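Local coordinates for predicted acyltransferase with acyl-CoA N-acyltransferase domain (Escherichia coli, PDB 4RS2), which binds coenzyme A as a GNAT-family protein and probably transfers acyl groups from acyl-CoA; when overexpressed, it suppresses small-RNA-mediated silencing, at residues A[64-76]-A[88-100]. Sequence-based numbering, arbitrary orientation.
With COA (coenzyme A), chain C.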
ATOM      1  N   ASP A  64       1.027  14.627 -11.619  1.00 23.15           N
ATOM      2  CA  ASP A  64       1.281  14.980 -13.012  1.00 29.54           C
ATOM      3  C   ASP A  64       1.979  16.317 -13.016  1.00 34.02           C
ATOM      4  O   ASP A  64       2.225  16.895 -11.948  1.00 34.48           O
ATOM      5  CB  ASP A  64      -0.012  14.996 -13.852  1.00 30.66           C
ATOM      6  CG  ASP A  64      -0.957  16.140 -13.479  1.00 32.73           C
ATOM      7  OD1 ASP A  64      -0.557  17.049 -12.702  1.00 32.39           O
ATOM      8  OD2 ASP A  64      -2.115  16.121 -13.971  1.00 35.49           O
ATOM      9  N   ASP A  65       2.311  16.812 -14.210  1.00 42.31           N
ATOM     10  CA  ASP A  65       3.029  18.086 -14.340  1.00 47.00           C
ATOM     11  C   ASP A  65       2.366  19.273 -13.621  1.00 46.99           C
ATOM     12  O   ASP A  65       3.064  20.195 -13.191  1.00 48.30           O
ATOM     13  CB  ASP A  65       3.330  18.420 -15.819  1.00 52.23           C
ATOM     14  CG  ASP A  65       2.080  18.426 -16.710  1.00 56.56           C
ATOM     15  OD1 ASP A  65       0.941  18.408 -16.186  1.00 58.91           O
ATOM     16  OD2 ASP A  65       2.252  18.456 -17.954  1.00 60.68           O
ATOM     17  N   GLU A  66       1.038  19.247 -13.476  1.00 45.50           N
ATOM     18  CA  GLU A  66       0.321  20.326 -12.765  1.00 44.65           C
ATOM     19  C   GLU A  66       0.172  20.094 -11.247  1.00 41.22           C
ATOM     20  O   GLU A  66      -0.443  20.909 -10.553  1.00 40.55           O
ATOM     21  CB  GLU A  66      -1.066  20.573 -13.390  1.00 47.27           C
ATOM     22  CG  GLU A  66      -1.034  21.206 -14.778  1.00 50.60           C
ATOM     23  CD  GLU A  66      -2.404  21.708 -15.242  1.00 53.93           C
ATOM     24  OE1 GLU A  66      -3.366  21.705 -14.435  1.00 53.69           O
ATOM     25  OE2 GLU A  66      -2.520  22.117 -16.418  1.00 52.22           O
ATOM     26  N   GLY A  67       0.716  18.991 -10.728  1.00 35.23           N
ATOM     27  CA  GLY A  67       0.627  18.690  -9.291  1.00 31.89           C
ATOM     28  C   GLY A  67      -0.627  17.921  -8.888  1.00 27.31           C
ATOM     29  O   GLY A  67      -0.879  17.723  -7.691  1.00 27.42           O
ATOM     30  N   GLN A  68      -1.420  17.501  -9.874  1.00 25.36           N
ATOM     31  CA  GLN A  68      -2.625  16.721  -9.617  1.00 25.00           C
ATOM     32  C   GLN A  68      -2.219  15.312  -9.226  1.00 20.14           C
ATOM     33  O   GLN A  68      -1.328  14.725  -9.853  1.00 18.31           O
ATOM     34  CB  GLN A  68      -3.515  16.615 -10.851  1.00 27.00           C
ATOM     35  CG  GLN A  68      -4.806  15.828 -10.609  1.00 31.00           C
ATOM     36  CD  GLN A  68      -5.591  15.530 -11.883  1.00 37.26           C
ATOM     37  OE1 GLN A  68      -5.040  15.524 -12.990  1.00 40.70           O
ATOM     38  NE2 GLN A  68      -6.884  15.248 -11.724  1.00 40.68           N
ATOM     39  N   VAL A  69      -2.891  14.770  -8.209  1.00 18.20           N
ATOM     40  CA  VAL A  69      -2.626  13.391  -7.760  1.00 16.05           C
ATOM     41  C   VAL A  69      -3.190  12.402  -8.756  1.00 15.64           C
ATOM     42  O   VAL A  69      -4.395  12.367  -8.970  1.00 15.85           O
ATOM     43  CB  VAL A  69      -3.238  13.135  -6.374  1.00 15.29           C
ATOM     44  CG1 VAL A  69      -2.997  11.720  -5.924  1.00 14.53           C
ATOM     45  CG2 VAL A  69      -2.672  14.151  -5.366  1.00 16.09           C
ATOM     46  N   ILE A  70      -2.316  11.568  -9.323  1.00 14.17           N
ATOM     47  CA  ILE A  70      -2.674  10.578 -10.324  1.00 13.68           C
ATOM     48  C   ILE A  70      -2.320   9.163  -9.861  1.00 11.91           C
ATOM     49  O   ILE A  70      -2.589   8.176 -10.551  1.00 11.98           O
ATOM     50  CB  ILE A  70      -1.923  10.857 -11.659  1.00 14.95           C
ATOM     51  CG1 ILE A  70      -0.376  10.749 -11.512  1.00 15.85           C
ATOM     52  CG2 ILE A  70      -2.234  12.260 -12.162  1.00 16.62           C
ATOM     53  CD1 ILE A  70       0.438  10.691 -12.794  1.00 17.93           C
ATOM     54  N   GLY A  71      -1.732   9.054  -8.676  1.00 11.09           N
ATOM     55  CA  GLY A  71      -1.436   7.754  -8.108  1.00 10.25           C
ATOM     56  C   GLY A  71      -1.212   7.837  -6.627  1.00  9.81           C
ATOM     57  O   GLY A  71      -0.813   8.886  -6.116  1.00 10.13           O
ATOM     58  N   TYR A  72      -1.411   6.724  -5.942  1.00  9.08           N
ATOM     59  CA  TYR A  72      -1.293   6.719  -4.513  1.00  9.04           C
ATOM     60  C   TYR A  72      -1.031   5.365  -3.954  1.00  8.76           C
ATOM     61  O   TYR A  72      -1.579   4.367  -4.459  1.00  9.13           O
ATOM     62  CB  TYR A  72      -2.589   7.232  -3.894  1.00  9.06           C
ATOM     63  CG  TYR A  72      -2.538   7.446  -2.375  1.00  8.83           C
ATOM     64  CD1 TYR A  72      -1.739   8.400  -1.806  1.00  9.30           C
ATOM     65  CD2 TYR A  72      -3.333   6.707  -1.533  1.00  8.01           C
ATOM     66  CE1 TYR A  72      -1.720   8.600  -0.435  1.00  9.53           C
ATOM     67  CE2 TYR A  72      -3.343   6.935  -0.172  1.00  8.68           C
ATOM     68  CZ  TYR A  72      -2.530   7.861   0.378  1.00  9.30           C
ATOM     69  OH  TYR A  72      -2.550   8.056   1.770  1.00 10.96           O
ATOM     70  N   VAL A  73      -0.219   5.321  -2.902  1.00  8.67           N
ATOM     71  CA  VAL A  73      -0.062   4.087  -2.103  1.00  8.79           C
ATOM     72  C   VAL A  73       0.099   4.485  -0.654  1.00  8.90           C
ATOM     73  O   VAL A  73       0.690   5.536  -0.357  1.00  9.47           O
ATOM     74  CB  VAL A  73       1.092   3.174  -2.549  1.00  8.86           C
ATOM     75  CG1 VAL A  73       2.450   3.868  -2.368  1.00  9.59           C
ATOM     76  CG2 VAL A  73       1.014   1.822  -1.816  1.00  8.86           C
ATOM     77  N   ALA A  74      -0.525   3.707   0.241  1.00  9.00           N
ATOM     78  CA  ALA A  74      -0.457   3.980   1.660  1.00  9.46           C
ATOM     79  C   ALA A  74      -0.103   2.727   2.463  1.00  8.48           C
ATOM     80  O   ALA A  74      -0.263   1.571   2.033  1.00  7.99           O
ATOM     81  CB  ALA A  74      -1.770   4.549   2.168  1.00 10.45           C
ATOM     82  N   PHE A  75       0.399   3.000   3.659  1.00  7.91           N
ATOM     83  CA  PHE A  75       0.852   1.984   4.582  1.00  8.32           C
ATOM     84  C   PHE A  75       0.354   2.360   5.960  1.00  8.77           C
ATOM     85  O   PHE A  75       0.330   3.549   6.303  1.00  9.97           O
ATOM     86  CB  PHE A  75       2.386   1.943   4.603  1.00  8.75           C
ATOM     87  CG  PHE A  75       2.995   1.643   3.262  1.00  8.25           C
ATOM     88  CD1 PHE A  75       3.224   0.334   2.854  1.00  8.13           C
ATOM     89  CD2 PHE A  75       3.349   2.681   2.412  1.00  8.55           C
ATOM     90  CE1 PHE A  75       3.809   0.076   1.641  1.00  8.35           C
ATOM     91  CE2 PHE A  75       3.912   2.398   1.169  1.00  8.62           C
ATOM     92  CZ  PHE A  75       4.114   1.092   0.789  1.00  8.65           C
ATOM     93  N   SER A  76       0.003   1.352   6.751  1.00  8.55           N
ATOM     94  CA  SER A  76      -0.482   1.565   8.118  1.00  9.08           C
ATOM     95  C   SER A  76       0.107   0.478   9.003  1.00  9.37           C
ATOM     96  O   SER A  76       0.515  -0.559   8.472  1.00  9.59           O
ATOM     97  CB  SER A  76      -2.009   1.545   8.126  1.00  9.36           C
ATOM     98  OG  SER A  76      -2.494   0.373   7.559  1.00 10.46           O
ATOM     99  N   VAL A  88       4.234  -3.131   8.504  1.00  9.80           N
ATOM    100  CA  VAL A  88       3.119  -2.317   7.993  1.00  9.30           C
ATOM    101  C   VAL A  88       2.328  -3.108   6.974  1.00  8.79           C
ATOM    102  O   VAL A  88       2.836  -4.087   6.414  1.00  9.47           O
ATOM    103  CB  VAL A  88       3.583  -1.013   7.341  1.00 10.06           C
ATOM    104  CG1 VAL A  88       4.201  -0.086   8.372  1.00 10.44           C
ATOM    105  CG2 VAL A  88       4.522  -1.321   6.177  1.00 10.04           C
ATOM    106  N   GLY A  89       1.069  -2.699   6.787  1.00  8.25           N
ATOM    107  CA  GLY A  89       0.190  -3.237   5.766  1.00  7.77           C
ATOM    108  C   GLY A  89       0.033  -2.191   4.648  1.00  8.20           C
ATOM    109  O   GLY A  89      -0.184  -1.002   4.921  1.00  8.68           O
ATOM    110  N   MET A  90       0.175  -2.616   3.400  1.00  8.26           N
ATOM    111  CA  MET A  90       0.043  -1.729   2.255  1.00  8.85           C
ATOM    112  C   MET A  90      -1.378  -1.754   1.710  1.00  9.18           C
ATOM    113  O   MET A  90      -1.893  -2.816   1.402  1.00  8.95           O
ATOM    114  CB  MET A  90       1.025  -2.181   1.166  1.00  8.89           C
ATOM    115  CG  MET A  90       1.067  -1.291  -0.042  1.00  9.14           C
ATOM    116  SD  MET A  90       2.406  -1.757  -1.155  1.00 10.01           S
ATOM    117  CE  MET A  90       1.699  -3.179  -1.942  1.00 10.41           C
ATOM    118  N   ALA A  91      -2.012  -0.588   1.626  1.00  9.59           N
ATOM    119  CA  ALA A  91      -3.364  -0.430   1.115  1.00  9.86           C
ATOM    120  C   ALA A  91      -3.796   0.985   1.355  1.00 10.23           C
ATOM    121  O   ALA A  91      -3.483   1.551   2.399  1.00 11.16           O
ATOM    122  CB  ALA A  91      -4.354  -1.357   1.835  1.00 10.53           C
ATOM    123  N   PRO A  92      -4.470   1.605   0.396  1.00  9.56           N
ATOM    124  CA  PRO A  92      -4.751   1.114  -0.946  1.00  9.62           C
ATOM    125  C   PRO A  92      -3.619   1.441  -1.895  1.00  9.75           C
ATOM    126  O   PRO A  92      -2.612   2.033  -1.493  1.00  9.85           O
ATOM    127  CB  PRO A  92      -5.980   1.925  -1.366  1.00 10.48           C
ATOM    128  CG  PRO A  92      -5.860   3.198  -0.649  1.00 11.92           C
ATOM    129  CD  PRO A  92      -5.050   2.953   0.600  1.00 11.20           C
ATOM    130  N   LEU A  93      -3.776   0.980  -3.140  1.00  9.33           N
ATOM    131  CA  LEU A  93      -2.860   1.225  -4.231  1.00  9.31           C
ATOM    132  C   LEU A  93      -3.705   1.570  -5.423  1.00  9.43           C
ATOM    133  O   LEU A  93      -4.558   0.782  -5.841  1.00  9.44           O
ATOM    134  CB  LEU A  93      -2.017  -0.015  -4.539  1.00  9.30           C
ATOM    135  CG  LEU A  93      -1.134   0.076  -5.786  1.00 10.05           C
ATOM    136  CD1 LEU A  93      -0.109   1.169  -5.595  1.00 10.19           C
ATOM    137  CD2 LEU A  93      -0.458  -1.269  -6.076  1.00 10.08           C
ATOM    138  N   ALA A  94      -3.485   2.747  -5.990  1.00  8.80           N
ATOM    139  CA  ALA A  94      -4.296   3.198  -7.099  1.00  9.08           C
ATOM    140  C   ALA A  94      -3.545   4.062  -8.077  1.00  9.34           C
ATOM    141  O   ALA A  94      -2.733   4.883  -7.683  1.00  9.42           O
ATOM    142  CB  ALA A  94      -5.502   3.954  -6.582  1.00  9.48           C
ATOM    143  N   VAL A  95      -3.837   3.837  -9.351  1.00  9.57           N
ATOM    144  CA  VAL A  95      -3.340   4.711 -10.403  1.00 10.22           C
ATOM    145  C   VAL A  95      -4.532   5.154 -11.250  1.00 10.76           C
ATOM    146  O   VAL A  95      -5.397   4.335 -11.615  1.00 11.24           O
ATOM    147  CB  VAL A  95      -2.275   4.000 -11.248  1.00 10.28           C
ATOM    148  CG1 VAL A  95      -1.921   4.820 -12.475  1.00 11.08           C
ATOM    149  CG2 VAL A  95      -1.052   3.679 -10.403  1.00 10.16           C
ATOM    150  N   ASP A  96      -4.587   6.467 -11.523  1.00 11.87           N
ATOM    151  CA  ASP A  96      -5.665   7.037 -12.332  1.00 12.91           C
ATOM    152  C   ASP A  96      -5.737   6.314 -13.677  1.00 13.26           C
ATOM    153  O   ASP A  96      -4.730   6.066 -14.283  1.00 11.82           O
ATOM    154  CB  ASP A  96      -5.428   8.522 -12.538  1.00 14.03           C
ATOM    155  CG  ASP A  96      -6.611   9.225 -13.185  1.00 16.37           C
ATOM    156  OD1 ASP A  96      -7.051   8.829 -14.291  1.00 14.71           O
ATOM    157  OD2 ASP A  96      -7.081  10.253 -12.642  1.00 19.94           O
ATOM    158  N   GLU A  97      -6.946   5.986 -14.099  1.00 14.34           N
ATOM    159  CA  GLU A  97      -7.153   5.244 -15.344  1.00 16.58           C
ATOM    160  C   GLU A  97      -6.391   5.894 -16.522  1.00 17.53           C
ATOM    161  O   GLU A  97      -5.900   5.182 -17.404  1.00 20.37           O
ATOM    162  CB  GLU A  97      -8.666   5.089 -15.617  1.00 18.58           C
ATOM    163  CG  GLU A  97      -8.994   4.056 -16.683  1.00 20.96           C
ATOM    164  CD  GLU A  97     -10.452   3.604 -16.672  1.00 24.02           C
ATOM    165  OE1 GLU A  97     -11.188   3.852 -15.676  1.00 25.93           O
ATOM    166  OE2 GLU A  97     -10.874   2.984 -17.680  1.00 28.30           O
ATOM    167  N   LYS A  98      -6.253   7.222 -16.533  1.00 17.91           N
ATOM    168  CA  LYS A  98      -5.495   7.926 -17.611  1.00 19.71           C
ATOM    169  C   LYS A  98      -3.997   7.621 -17.676  1.00 18.41           C
ATOM    170  O   LYS A  98      -3.323   7.923 -18.700  1.00 19.66           O
ATOM    171  CB  LYS A  98      -5.607   9.437 -17.454  1.00 20.59           C
ATOM    172  CG  LYS A  98      -7.031   9.986 -17.443  1.00 22.49           C
ATOM    173  CD  LYS A  98      -7.048  11.508 -17.380  1.00 24.08           C
ATOM    174  CE  LYS A  98      -8.451  12.082 -17.167  1.00 25.44           C
ATOM    175  NZ  LYS A  98      -9.580  11.674 -18.062  1.00 25.79           N
ATOM    176  N   TYR A  99      -3.467   7.049 -16.602  1.00 17.22           N
ATOM    177  CA  TYR A  99      -2.055   6.775 -16.505  1.00 16.50           C
ATOM    178  C   TYR A  99      -1.749   5.311 -16.289  1.00 15.70           C
ATOM    179  O   TYR A  99      -0.608   4.970 -15.990  1.00 15.29           O
ATOM    180  CB  TYR A  99      -1.448   7.618 -15.379  1.00 17.38           C
ATOM    181  CG  TYR A  99      -1.407   9.089 -15.707  1.00 19.76           C
ATOM    182  CD1 TYR A  99      -2.499   9.912 -15.484  1.00 19.94           C
ATOM    183  CD2 TYR A  99      -0.274   9.643 -16.272  1.00 22.19           C
ATOM    184  CE1 TYR A  99      -2.460  11.248 -15.812  1.00 22.22           C
ATOM    185  CE2 TYR A  99      -0.211  10.986 -16.592  1.00 23.89           C
ATOM    186  CZ  TYR A  99      -1.313  11.779 -16.368  1.00 23.87           C
ATOM    187  OH  TYR A  99      -1.245  13.114 -16.696  1.00 28.56           O
ATOM    188  N   ARG A 100      -2.718   4.430 -16.505  1.00 15.74           N
ATOM    189  CA  ARG A 100      -2.434   3.019 -16.294  1.00 15.59           C
ATOM    190  C   ARG A 100      -1.564   2.415 -17.370  1.00 15.60           C
ATOM    191  O   ARG A 100      -1.558   2.882 -18.521  1.00 16.89           O
ATOM    192  CB  ARG A 100      -3.694   2.198 -16.100  1.00 16.45           C
ATOM    193  CG  ARG A 100      -4.305   2.475 -14.755  1.00 16.91           C
ATOM    194  CD  ARG A 100      -5.609   1.762 -14.552  1.00 17.03           C
ATOM    195  NE  ARG A 100      -6.235   2.345 -13.387  1.00 16.99           N
ATOM    196  CZ  ARG A 100      -7.503   2.180 -13.050  1.00 20.10           C
ATOM    197  NH1 ARG A 100      -8.293   1.404 -13.779  1.00 21.84           N
ATOM    198  NH2 ARG A 100      -7.986   2.791 -11.989  1.00 18.90           N
TER
HETATM  199  N1A COA C 200      -3.648  -7.911 -12.453  0.70 14.58           N
HETATM  200  C2A COA C 200      -2.384  -8.376 -12.608  0.70 13.01           C
HETATM  201  N3A COA C 200      -1.354  -7.583 -12.954  0.70 13.13           N
HETATM  202  C4A COA C 200      -1.563  -6.249 -13.129  0.70 12.06           C
HETATM  203  C5A COA C 200      -2.893  -5.680 -12.978  0.70 12.83           C
HETATM  204  C6A COA C 200      -3.965  -6.605 -12.608  0.70 14.26           C
HETATM  205  N6A COA C 200      -5.212  -6.110 -12.440  0.70 15.56           N
HETATM  206  N7A COA C 200      -2.799  -4.366 -13.227  0.70 12.41           N
HETATM  207  C8A COA C 200      -1.505  -4.112 -13.513  0.70 12.49           C
HETATM  208  N9A COA C 200      -0.788  -5.227 -13.491  0.70 12.81           N
HETATM  209  C1B COA C 200       0.654  -5.343 -13.714  0.70 12.23           C
HETATM  210  C2B COA C 200       1.179  -4.689 -14.978  0.70 12.06           C
HETATM  211  O2B COA C 200       0.919  -5.480 -16.146  0.70 12.84           O
HETATM  212  C3B COA C 200       2.636  -4.548 -14.638  0.70 12.69           C
HETATM  213  O3B COA C 200       3.291  -5.815 -14.780  0.70 12.96           O
HETATM  214  P3B COA C 200       4.905  -5.957 -14.805  0.70 15.43           P
HETATM  215  O7A COA C 200       5.506  -4.637 -14.365  0.70 16.32           O
HETATM  216  O8A COA C 200       5.244  -7.115 -13.951  0.70 16.13           O
HETATM  217  O9A COA C 200       5.192  -6.258 -16.236  0.70 16.15           O
HETATM  218  C4B COA C 200       2.601  -4.204 -13.149  0.70 11.84           C
HETATM  219  O4B COA C 200       1.312  -4.615 -12.666  0.70 11.48           O
HETATM  220  C5B COA C 200       2.803  -2.728 -12.875  0.70 11.83           C
HETATM  221  O5B COA C 200       1.921  -1.960 -13.699  0.70 12.20           O
HETATM  222  P1A COA C 200       1.769  -0.363 -13.604  0.70 12.07           P
HETATM  223  O1A COA C 200       1.682   0.224 -14.981  0.70 13.03           O
HETATM  224  O2A COA C 200       2.780   0.109 -12.601  0.70 11.44           O
HETATM  225  O3A COA C 200       0.319  -0.210 -12.901  0.70 12.15           O
HETATM  226  P2A COA C 200      -1.101   0.151 -13.554  0.70 13.62           P
HETATM  227  O4A COA C 200      -1.116   1.504 -14.133  0.70 12.02           O
HETATM  228  O5A COA C 200      -1.569  -0.952 -14.485  0.70 15.01           O
HETATM  229  O6A COA C 200      -1.981   0.190 -12.206  0.70 12.28           O
HETATM  230  CBP COA C 200      -3.529  -0.662 -10.550  0.70 12.34           C
HETATM  231  CCP COA C 200      -2.446  -0.995 -11.558  0.70 12.15           C
HETATM  232  CDP COA C 200      -4.057  -1.934  -9.901  0.70 12.05           C
HETATM  233  CEP COA C 200      -2.879   0.218  -9.497  0.70 12.21           C
HETATM  234  CAP COA C 200      -4.646   0.087 -11.304  0.70 12.50           C
HETATM  235  OAP COA C 200      -5.212  -0.741 -12.345  0.70 12.81           O
HETATM  236  C9P COA C 200      -5.754   0.607 -10.422  0.70 12.11           C
HETATM  237  O9P COA C 200      -5.648   1.668  -9.785  0.70 11.86           O
HETATM  238  N8P COA C 200      -6.876  -0.114 -10.434  0.70 14.76           N
HETATM  239  C7P COA C 200      -8.061   0.315  -9.713  0.70 15.53           C
HETATM  240  C6P COA C 200      -7.975  -0.107  -8.262  0.70 17.39           C
HETATM  241  C5P COA C 200      -8.048  -1.612  -8.177  0.70 19.93           C
HETATM  242  O5P COA C 200      -7.049  -2.277  -7.980  0.70 23.30           O
HETATM  243  N4P COA C 200      -9.254  -2.147  -8.317  0.70 22.81           N
HETATM  244  C3P COA C 200      -9.507  -3.563  -8.132  0.70 25.73           C
HETATM  245  C2P COA C 200     -10.674  -3.767  -7.166  0.70 27.13           C
HETATM  246  S1P COA C 200     -10.349  -5.155  -6.047  0.70 27.44           S
HETATM  247  O   HOH W   1      -2.422   0.686   4.848  1.00 10.20           O
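With CG anti to the backbone N (chi1 -176°) and an extended chi2 (172°), Met90 runs side by side with Phe75, whose own CG lies anti to its carbonyl carbon. Met90 CG reaches Phe75 CE1 at 3.5 Å, while the sulfur beyond it approaches the ring obliquely in a Met-aromatic contact; the unbranched CG methylene suits a place between the ring and Val73 CG2. Leu93 CD1 covers Val73 CB further along this face, where helix 104-118 packs on Val73 and Phe75. Tyr72 points to the other face; helices 27-37 and 42-53 cover it and Pro92, and small Ala74 leaves its methyl 4.0 Å from Pro92 CD.

The two strands form an antiparallel ladder in the central sheet of the GNAT fold, broken by a beta bulge where the register slips by one between Val73 and Phe75. Pro92, after a cis peptide bond, lacks an N-H, and Ala74 O takes its bond from Ala91 N instead (2.8 Å). A water accepts a hydrogen bond from Ser76 OG and donates to Gly89 O and Ala91 O.

Beyond the bulge, Val95 N, directed away from strand 69-76, bonds to the pantetheine carbonyl O9P of coenzyme A (2.9 Å, 170°), as in GNAT enzymes, where pantetheine binds like a neighbouring strand. Arg100 grips Val95 O with NE and NH2 and lays one guanidinium face against the cofactor. At the far end, long, branched Ile70 delivers CD1 over the centre of the Tyr99 ring, 3.7 Å from its centroid, a CH-pi contact, with CG2 against CE1; Leu104 touches both residues.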